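Local coordinates for protein 2-polyprenyl-6-methoxyphenol hydroxylase-like FAD-dependent oxidoreductase (Streptomyces sp. NRRL 11266, PDB 6UI5) that binds flavin-adenine dinucleotide and belongs to the FAD-dependent oxidoreductases that pair a Rossmann-type FAD-binding domain with a thioredoxin-like C-terminal domain, at residues P211-P214 with D215-R218; D243-K246 with R247-K251; R269-E272 with Q273-K276; V329-H332 with L333-R336. All blocks are in the same frame, centred on the assembly; numbering follows the deposited sequence.

Interaction 1: residues P211-P214 with D215-R218; sequences PLSP and DVMR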
loop_
_atom_site.group_PDB
_atom_site.type_symbol
_atom_site.label_atom_id
_atom_site.label_comp_id
_atom_site.label_asym_id
_atom_site.label_seq_id
_atom_site.Cartn_x
_atom_site.Cartn_y
_atom_site.Cartn_z
ATOM N N PRO A 211 33.961 1.210 0.220
ATOM C CA PRO A 211 35.280 1.631 0.686
ATOM C C PRO A 211 35.334 3.129 0.923
ATOM O O PRO A 211 34.631 3.915 0.291
ATOM C CB PRO A 211 36.202 1.213 -0.471
ATOM C CG PRO A 211 35.330 0.358 -1.395
ATOM C CD PRO A 211 33.964 0.913 -1.213
ATOM N N LEU A 212 36.187 3.515 1.871
ATOM C CA LEU A 212 36.344 4.917 2.238
ATOM C C LEU A 212 37.629 5.474 1.638
ATOM O O LEU A 212 37.591 6.356 0.775
ATOM C CB LEU A 212 36.343 5.079 3.761
ATOM C CG LEU A 212 35.024 4.862 4.514
ATOM C CD1 LEU A 212 34.742 3.396 4.681
ATOM C CD2 LEU A 212 35.061 5.545 5.872
ATOM N N SER A 213 38.760 4.979 2.110
ATOM C CA SER A 213 40.068 5.166 1.513
ATOM C C SER A 213 40.494 3.848 0.877
ATOM O O SER A 213 39.832 2.821 1.060
ATOM C CB SER A 213 41.076 5.620 2.579
ATOM O OG SER A 213 41.288 4.618 3.556
ATOM N N PRO A 214 41.581 3.832 0.095
ATOM C CA PRO A 214 41.976 2.574 -0.562
ATOM C C PRO A 214 42.409 1.475 0.396
ATOM O O PRO A 214 42.766 0.383 -0.065
ATOM C CB PRO A 214 43.136 3.006 -1.471
ATOM C CG PRO A 214 42.911 4.459 -1.697
ATOM C CD PRO A 214 42.384 4.966 -0.396
ATOM N N ASP A 215 42.383 1.716 1.709
ATOM C CA ASP A 215 42.777 0.714 2.688
ATOM C C ASP A 215 41.693 0.370 3.698
ATOM O O ASP A 215 41.777 -0.691 4.325
ATOM C CB ASP A 215 44.032 1.175 3.452
ATOM C CG ASP A 215 45.184 1.514 2.526
ATOM O OD1 ASP A 215 45.271 0.916 1.434
ATOM O OD2 ASP A 215 46.004 2.380 2.892
ATOM N N VAL A 216 40.694 1.224 3.878
ATOM C CA VAL A 216 39.599 0.981 4.807
ATOM C C VAL A 216 38.316 0.814 4.010
ATOM O O VAL A 216 38.104 1.504 3.004
ATOM C CB VAL A 216 39.479 2.133 5.828
ATOM C CG1 VAL A 216 38.108 2.116 6.559
ATOM C CG2 VAL A 216 40.648 2.089 6.824
ATOM N N MET A 217 37.462 -0.103 4.456
ATOM C CA MET A 217 36.136 -0.293 3.886
ATOM C C MET A 217 35.114 -0.348 5.007
ATOM O O MET A 217 35.364 -0.943 6.060
ATOM C CB MET A 217 36.072 -1.571 3.045
ATOM C CG MET A 217 34.770 -1.767 2.324
ATOM S SD MET A 217 34.766 -3.169 1.184
ATOM C CE MET A 217 34.496 -4.555 2.268
ATOM N N ARG A 218 33.974 0.303 4.788
ATOM C CA ARG A 218 32.826 0.153 5.673
ATOM C C ARG A 218 31.980 -1.011 5.184
ATOM O O ARG A 218 31.811 -1.207 3.976
ATOM C CB ARG A 218 31.990 1.429 5.733
ATOM C CG ARG A 218 30.715 1.302 6.540
ATOM C CD ARG A 218 30.292 2.665 6.991
ATOM N NE ARG A 218 31.292 3.216 7.880
ATOM C CZ ARG A 218 31.400 4.496 8.204
ATOM N NH1 ARG A 218 30.554 5.407 7.710
ATOM N NH2 ARG A 218 32.360 4.856 9.052
#
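L212 folds its side chain back over the strand that begins at V216, and both of its methyls lie against R218. CB stays at the margin, 4.1 Å from V216 O. A first torsion of -71° sets CG beside the backbone N and directs the branches along the returning chain. CD1 reaches furthest in, 3.2 Å from R218 N and 3.5 Å from R218 CB, and touches the CG1 methyl of V216 more loosely. CD2 lies further out along the same residue, over one face of the R218 guanidinium, 4.2 Å above the plane and displaced toward the rim. The geometry is that of a beta-hairpin joining strands 206-211 and 216-225. P211 and M217 form its antiparallel non-hydrogen-bonded pair, with their side chains on one face of the sheet and CG to CG at 4.3 Å. Next to this pair, L212 N donates to V216 O over 3.0 Å, nearly straight at 169°. Nearer the bend, V216 N makes two weak hydrogen bonds, to S213 O and to S213 OG. The polar end of R218 is held from beyond the hairpin, its NE forming a salt bridge with D183 on strand 176-185.

Interaction 2: residues D243-K246 with R247-K251; sequences DAVK and RLTGK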
loop_
_atom_site.group_PDB
_atom_site.type_symbol
_atom_site.label_atom_id
_atom_site.label_comp_id
_atom_site.label_asym_id
_atom_site.label_seq_id
_atom_site.Cartn_x
_atom_site.Cartn_y
_atom_site.Cartn_z
ATOM N N ASP A 243 32.881 -14.924 8.632
ATOM C CA ASP A 243 31.844 -15.936 8.489
ATOM C C ASP A 243 30.612 -15.361 7.813
ATOM O O ASP A 243 30.095 -15.931 6.846
ATOM C CB ASP A 243 31.484 -16.513 9.860
ATOM C CG ASP A 243 32.560 -17.423 10.408
ATOM O OD1 ASP A 243 33.757 -17.173 10.140
ATOM O OD2 ASP A 243 32.199 -18.403 11.093
ATOM N N ALA A 244 30.136 -14.222 8.305
ATOM C CA ALA A 244 28.898 -13.657 7.786
ATOM C C ALA A 244 29.035 -13.255 6.321
ATOM O O ALA A 244 28.096 -13.424 5.532
ATOM C CB ALA A 244 28.480 -12.462 8.638
ATOM N N VAL A 245 30.196 -12.728 5.936
ATOM C CA VAL A 245 30.400 -12.308 4.550
ATOM C C VAL A 245 30.387 -13.510 3.618
ATOM O O VAL A 245 29.722 -13.497 2.574
ATOM C CB VAL A 245 31.700 -11.499 4.420
ATOM C CG1 VAL A 245 32.222 -11.546 2.992
ATOM C CG2 VAL A 245 31.446 -10.070 4.826
ATOM N N LYS A 246 31.112 -14.569 3.986
ATOM C CA LYS A 246 31.118 -15.768 3.158
ATOM C C LYS A 246 29.699 -16.214 2.812
ATOM O O LYS A 246 29.374 -16.406 1.637
ATOM C CB LYS A 246 31.896 -16.894 3.839
ATOM C CG LYS A 246 31.982 -18.159 2.983
ATOM C CD LYS A 246 33.333 -18.842 3.089
ATOM C CE LYS A 246 33.775 -19.003 4.543
ATOM N NZ LYS A 246 35.252 -19.133 4.696
ATOM N N ARG A 247 28.822 -16.345 3.811
ATOM C CA ARG A 247 27.490 -16.839 3.477
ATOM C C ARG A 247 26.704 -15.840 2.637
ATOM O O ARG A 247 25.864 -16.252 1.827
ATOM C CB ARG A 247 26.690 -17.227 4.726
ATOM C CG ARG A 247 27.103 -16.600 6.043
ATOM C CD ARG A 247 26.116 -17.009 7.146
ATOM N NE ARG A 247 26.623 -16.730 8.490
ATOM C CZ ARG A 247 26.269 -15.675 9.217
ATOM N NH1 ARG A 247 26.783 -15.496 10.433
ATOM N NH2 ARG A 247 25.400 -14.799 8.728
ATOM N N LEU A 248 26.965 -14.537 2.784
ATOM C CA LEU A 248 26.193 -13.570 2.006
ATOM C C LEU A 248 26.767 -13.397 0.604
ATOM O O LEU A 248 26.088 -13.676 -0.392
ATOM C CB LEU A 248 26.114 -12.224 2.734
ATOM C CG LEU A 248 25.469 -12.245 4.125
ATOM C CD1 LEU A 248 25.246 -10.852 4.669
ATOM C CD2 LEU A 248 24.163 -13.027 4.108
ATOM N N THR A 249 28.024 -12.952 0.500
ATOM C CA THR A 249 28.600 -12.721 -0.821
ATOM C C THR A 249 28.942 -14.030 -1.533
ATOM O O THR A 249 28.896 -14.089 -2.766
ATOM C CB THR A 249 29.842 -11.833 -0.717
ATOM O OG1 THR A 249 30.330 -11.528 -2.030
ATOM C CG2 THR A 249 30.941 -12.550 0.019
ATOM N N GLY A 250 29.273 -15.086 -0.793
ATOM C CA GLY A 250 29.727 -16.332 -1.380
ATOM C C GLY A 250 31.230 -16.526 -1.366
ATOM O O GLY A 250 31.699 -17.667 -1.421
ATOM N N LYS A 251 31.995 -15.450 -1.302
ATOM C CA LYS A 251 33.442 -15.503 -1.193
ATOM C C LYS A 251 33.850 -15.069 0.211
ATOM O O LYS A 251 33.010 -14.748 1.051
ATOM C CB LYS A 251 34.079 -14.626 -2.271
ATOM C CG LYS A 251 34.231 -15.309 -3.622
ATOM C CD LYS A 251 35.110 -14.467 -4.531
ATOM C CE LYS A 251 35.986 -15.318 -5.445
ATOM N NZ LYS A 251 37.072 -14.504 -6.082
#
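The shortest hydrogen bond here runs from T249 N to V245 O, 2.7 Å long, with the donor nearly in line with the carbonyl. It belongs to the last turn of helix 238-249. The neighbouring rungs are L248 N to A244 O and G250 N to K246 O, the latter 2.8 Å but bent to 131° where the chain is leaving the helix. G250 breaks the helical pattern with a phi of 100°. The turn that follows brings K251 O to 3.0 Å from K246 CA, a CH···O contact.

V245 and T249, one turn apart, lie side by side and point the same way. T249 CG2 occupies the position between its backbone N and carbonyl carbon, which places it against V245 CG1 at 3.4 Å. V245 and L248 also lie on F207 of strand 206-211, so this part of the helix packs on the antiparallel sheet. On another side of the helix, R247 turns back along its own backbone. Its unusual first torsion of 22° brings CG to 3.2 Å from D243 O, and the extended chain beyond sets the guanidinium flat over A244, with A244 CA 3.6 Å above the centre of the plane. Backbone bonding thus continues through to the glycine exit, while the charges are met from outside the turn: R247 NH2 forms a salt bridge with E223, which ties the helix to strand 216-225, and K246 NZ pairs with E252 just past the turn.

Interaction 3: residues R269-E272 with Q273-K276; sequences RNAE and QYRK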
loop_
_atom_site.group_PDB
_atom_site.type_symbol
_atom_site.label_atom_id
_atom_site.label_comp_id
_atom_site.label_asym_id
_atom_site.label_seq_id
_atom_site.Cartn_x
_atom_site.Cartn_y
_atom_site.Cartn_z
ATOM N N ARG A 269 10.239 0.828 17.317
ATOM C CA ARG A 269 9.506 1.401 18.439
ATOM C C ARG A 269 9.255 2.882 18.222
ATOM O O ARG A 269 10.042 3.584 17.569
ATOM C CB ARG A 269 10.224 1.211 19.799
ATOM C CG ARG A 269 10.563 -0.270 20.133
ATOM C CD ARG A 269 9.415 -1.061 20.845
ATOM N NE ARG A 269 9.910 -2.405 21.148
ATOM C CZ ARG A 269 9.900 -3.441 20.310
ATOM N NH1 ARG A 269 9.301 -3.334 19.097
ATOM N NH2 ARG A 269 10.436 -4.620 20.729
ATOM N N ASN A 270 8.136 3.344 18.780
ATOM C CA ASN A 270 7.822 4.761 18.828
ATOM C C ASN A 270 7.350 5.073 20.243
ATOM O O ASN A 270 6.370 4.491 20.711
ATOM C CB ASN A 270 6.770 5.109 17.771
ATOM C CG ASN A 270 6.723 6.590 17.446
ATOM O OD1 ASN A 270 7.733 7.286 17.578
ATOM N ND2 ASN A 270 5.541 7.084 16.993
ATOM N N ALA A 271 8.078 5.946 20.941
ATOM C CA ALA A 271 7.644 6.397 22.257
ATOM C C ALA A 271 6.216 6.940 22.192
ATOM O O ALA A 271 5.832 7.616 21.233
ATOM C CB ALA A 271 8.600 7.472 22.782
ATOM N N GLU A 272 5.421 6.624 23.218
ATOM C CA GLU A 272 4.030 7.073 23.255
ATOM C C GLU A 272 3.913 8.577 23.494
ATOM O O GLU A 272 3.001 9.218 22.969
ATOM C CB GLU A 272 3.277 6.312 24.340
ATOM C CG GLU A 272 1.814 6.646 24.397
ATOM C CD GLU A 272 1.147 6.143 25.656
ATOM O OE1 GLU A 272 1.585 5.097 26.195
ATOM O OE2 GLU A 272 0.180 6.802 26.101
ATOM N N GLN A 273 4.826 9.150 24.268
ATOM C CA GLN A 273 4.817 10.564 24.623
ATOM C C GLN A 273 6.250 11.060 24.472
ATOM O O GLN A 273 7.118 10.633 25.238
ATOM C CB GLN A 273 4.317 10.774 26.063
ATOM C CG GLN A 273 2.887 10.360 26.284
ATOM C CD GLN A 273 1.923 11.154 25.401
ATOM O OE1 GLN A 273 2.159 12.330 25.105
ATOM N NE2 GLN A 273 0.843 10.507 24.963
ATOM N N TYR A 274 6.522 11.943 23.497
ATOM C CA TYR A 274 7.884 12.464 23.427
ATOM C C TYR A 274 8.141 13.503 24.498
ATOM O O TYR A 274 9.246 14.063 24.538
ATOM C CB TYR A 274 8.226 13.095 22.073
ATOM C CG TYR A 274 8.237 12.199 20.851
ATOM C CD1 TYR A 274 7.695 10.929 20.880
ATOM C CD2 TYR A 274 8.797 12.641 19.656
ATOM C CE1 TYR A 274 7.691 10.123 19.754
ATOM C CE2 TYR A 274 8.796 11.835 18.514
ATOM C CZ TYR A 274 8.229 10.582 18.573
ATOM O OH TYR A 274 8.196 9.771 17.451
ATOM N N ARG A 275 7.154 13.776 25.352
ATOM C CA ARG A 275 7.300 14.775 26.403
ATOM C C ARG A 275 6.554 14.332 27.652
ATOM O O ARG A 275 5.419 13.865 27.565
ATOM C CB ARG A 275 6.756 16.132 25.954
ATOM C CG ARG A 275 6.797 17.137 27.068
ATOM C CD ARG A 275 5.735 18.219 26.970
ATOM N NE ARG A 275 5.985 19.185 28.036
ATOM C CZ ARG A 275 5.369 20.352 28.175
ATOM N NH1 ARG A 275 4.429 20.732 27.315
ATOM N NH2 ARG A 275 5.702 21.145 29.184
ATOM N N LYS A 276 7.182 14.499 28.819
ATOM C CA LYS A 276 6.491 14.327 30.084
ATOM C C LYS A 276 6.862 15.502 30.994
ATOM O O LYS A 276 7.563 15.342 31.976
ATOM C CB LYS A 276 6.807 12.976 30.734
ATOM C CG LYS A 276 6.064 12.742 32.060
ATOM C CD LYS A 276 6.080 11.282 32.560
ATOM C CE LYS A 276 5.803 10.277 31.432
ATOM N NZ LYS A 276 4.408 10.141 30.870
#
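N270 and Y274 meet at about a right angle, the amide plane turned 86° from the phenol ring. This arrangement is compatible with a hydroxyl on an OD1 lone pair: Y274 OH donates to N270 OD1 over a short 2.5 Å, in the plane of the amide carbonyl, with a C=O···donor angle of 134°. The same oxygen lies in the plane of the tyrosine ring at its edge, so the amide comes to the ring from its rim. A271 O takes up a second edge position, 3.5 Å from Y274 CE1, and A271 CB touches Y274 CD1 at 4.0 Å. A first torsion of -64° in Y274 sends the ring back along the strand just left, spanning A271 and ending at N270. Q273 behaves differently: bent at chi2, it curls beside the preceding peptide, with its CD 3.3 Å from E272 O, and its amide plane is steeply inclined to the E272 carboxylate. The other arm of the N270 amide, ND2, makes a weak hydrogen bond to H332 O, which leads the contact into helix 325-346. The chain here leaves strand 257-271 of the antiparallel sheet for strand 279-281 at one edge of the parallel sheet. Y274 is buried in this passage, bonded through its backbone to I281, its backbone N hydrogen-bonded to H328 ND1, and its side chain touching Y327 of the helix.

Interaction 4: residues V329-H332 with L333-R336; sequences VERH and LAGR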
loop_
_atom_site.group_PDB
_atom_site.type_symbol
_atom_site.label_atom_id
_atom_site.label_comp_id
_atom_site.label_asym_id
_atom_site.label_seq_id
_atom_site.Cartn_x
_atom_site.Cartn_y
_atom_site.Cartn_z
ATOM N N VAL A 329 3.095 16.708 19.333
ATOM C CA VAL A 329 2.133 16.574 18.240
ATOM C C VAL A 329 2.854 16.455 16.910
ATOM O O VAL A 329 2.613 15.530 16.123
ATOM C CB VAL A 329 1.165 17.761 18.220
ATOM C CG1 VAL A 329 0.186 17.578 17.059
ATOM C CG2 VAL A 329 0.458 17.862 19.537
ATOM N N GLU A 330 3.754 17.395 16.646
ATOM C CA GLU A 330 4.412 17.439 15.355
ATOM C C GLU A 330 5.353 16.264 15.185
ATOM O O GLU A 330 5.378 15.641 14.118
ATOM C CB GLU A 330 5.159 18.765 15.205
ATOM C CG GLU A 330 4.258 19.854 14.677
ATOM C CD GLU A 330 4.708 21.245 15.082
ATOM O OE1 GLU A 330 3.848 22.151 15.114
ATOM O OE2 GLU A 330 5.913 21.436 15.351
ATOM N N ARG A 331 6.111 15.925 16.232
ATOM C CA ARG A 331 7.218 14.991 16.056
ATOM C C ARG A 331 6.839 13.544 16.299
ATOM O O ARG A 331 7.376 12.661 15.625
ATOM C CB ARG A 331 8.367 15.415 16.938
ATOM C CG ARG A 331 9.021 16.672 16.362
ATOM C CD ARG A 331 10.087 16.245 15.381
ATOM N NE ARG A 331 9.655 16.127 14.005
ATOM C CZ ARG A 331 10.393 15.581 13.046
ATOM N NH1 ARG A 331 11.596 15.073 13.343
ATOM N NH2 ARG A 331 9.938 15.552 11.790
ATOM N N HIS A 332 5.878 13.267 17.178
ATOM C CA HIS A 332 5.383 11.901 17.271
ATOM C C HIS A 332 4.823 11.420 15.936
ATOM O O HIS A 332 4.973 10.240 15.594
ATOM C CB HIS A 332 4.328 11.777 18.363
ATOM C CG HIS A 332 3.779 10.393 18.510
ATOM N ND1 HIS A 332 2.946 9.819 17.574
ATOM C CD2 HIS A 332 3.937 9.470 19.489
ATOM C CE1 HIS A 332 2.618 8.600 17.966
ATOM N NE2 HIS A 332 3.201 8.367 19.127
ATOM N N LEU A 333 4.161 12.307 15.172
ATOM C CA LEU A 333 3.637 11.887 13.870
ATOM C C LEU A 333 4.775 11.481 12.960
ATOM O O LEU A 333 4.695 10.461 12.273
ATOM C CB LEU A 333 2.806 12.997 13.204
ATOM C CG LEU A 333 2.510 12.938 11.688
ATOM C CD1 LEU A 333 1.639 11.709 11.280
ATOM C CD2 LEU A 333 1.761 14.217 11.194
ATOM N N ALA A 334 5.854 12.269 12.962
ATOM C CA ALA A 334 6.971 12.003 12.070
ATOM C C ALA A 334 7.671 10.694 12.445
ATOM O O ALA A 334 8.065 9.910 11.566
ATOM C CB ALA A 334 7.939 13.193 12.108
ATOM N N GLY A 335 7.814 10.432 13.748
ATOM C CA GLY A 335 8.288 9.126 14.181
ATOM C C GLY A 335 7.350 8.002 13.782
ATOM O O GLY A 335 7.795 6.943 13.317
ATOM N N ARG A 336 6.045 8.210 13.978
ATOM C CA ARG A 336 5.030 7.244 13.565
ATOM C C ARG A 336 5.241 6.826 12.117
ATOM O O ARG A 336 5.303 5.629 11.801
ATOM C CB ARG A 336 3.637 7.874 13.728
ATOM C CG ARG A 336 2.530 6.959 14.151
ATOM C CD ARG A 336 1.161 7.525 13.797
ATOM N NE ARG A 336 0.747 7.028 12.490
ATOM C CZ ARG A 336 0.067 7.724 11.583
ATOM N NH1 ARG A 336 -0.289 8.981 11.812
ATOM N NH2 ARG A 336 -0.244 7.157 10.427
#
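This is a contact along a single helix, 325-346, between side chains and backbone groups one turn apart in the FAD-binding domain. Two backbone bonds establish it: G335 N to R331 O, 2.9 Å and almost straight at 171°, and R336 N to H332 O, 2.8 Å. Among the side chains, R331 bends at both chi2 and chi3, swinging its guanidinium over A334. A334 CB lies against one face of that group, only 3.1 Å from R331 NH2, a tight approach. A salt bridge from R331 NH1 to D303 of helix 295-316 gives the guanidinium its fixed end. H332 goes another way, its CG anti to its own N; ring atom CE1 comes to 4.2 Å from R336 CG, and the ring and guanidinium planes are 41° apart. The aliphatic root of R336 also packs on the backbone, CB 3.3 Å from H332 O. Around this turn, H332 meets the rings of H328 and of Y274 in the loop after strand 257-271. E330 joins the helix to K310 and N306 on helix 295-316, and R336 NH2 forms a salt bridge with E364 of the second subunit.

Overall arrangement
The four contacts follow one another along the chain without overlap, all within the FAD-binding domain. Interactions 1 and 2 are outlying neighbours, centres 19 Å apart and nearest atoms about 7 Å apart, without touching: strand 216-225, which starts in interaction 1, is followed by helix 238-249, whose end is interaction 2. The centres of interactions 3 and 4 lie about 38 and 37 Å from that of interaction 1, both about 39 Å from that of interaction 2, and about 9 Å from each other, with A271 O 3.2 Å from H332 CD2. Interactions 1 and 3 still belong to one antiparallel sheet, which therefore extends from the outlying hairpin to helix 325-346, which contacts the second subunit.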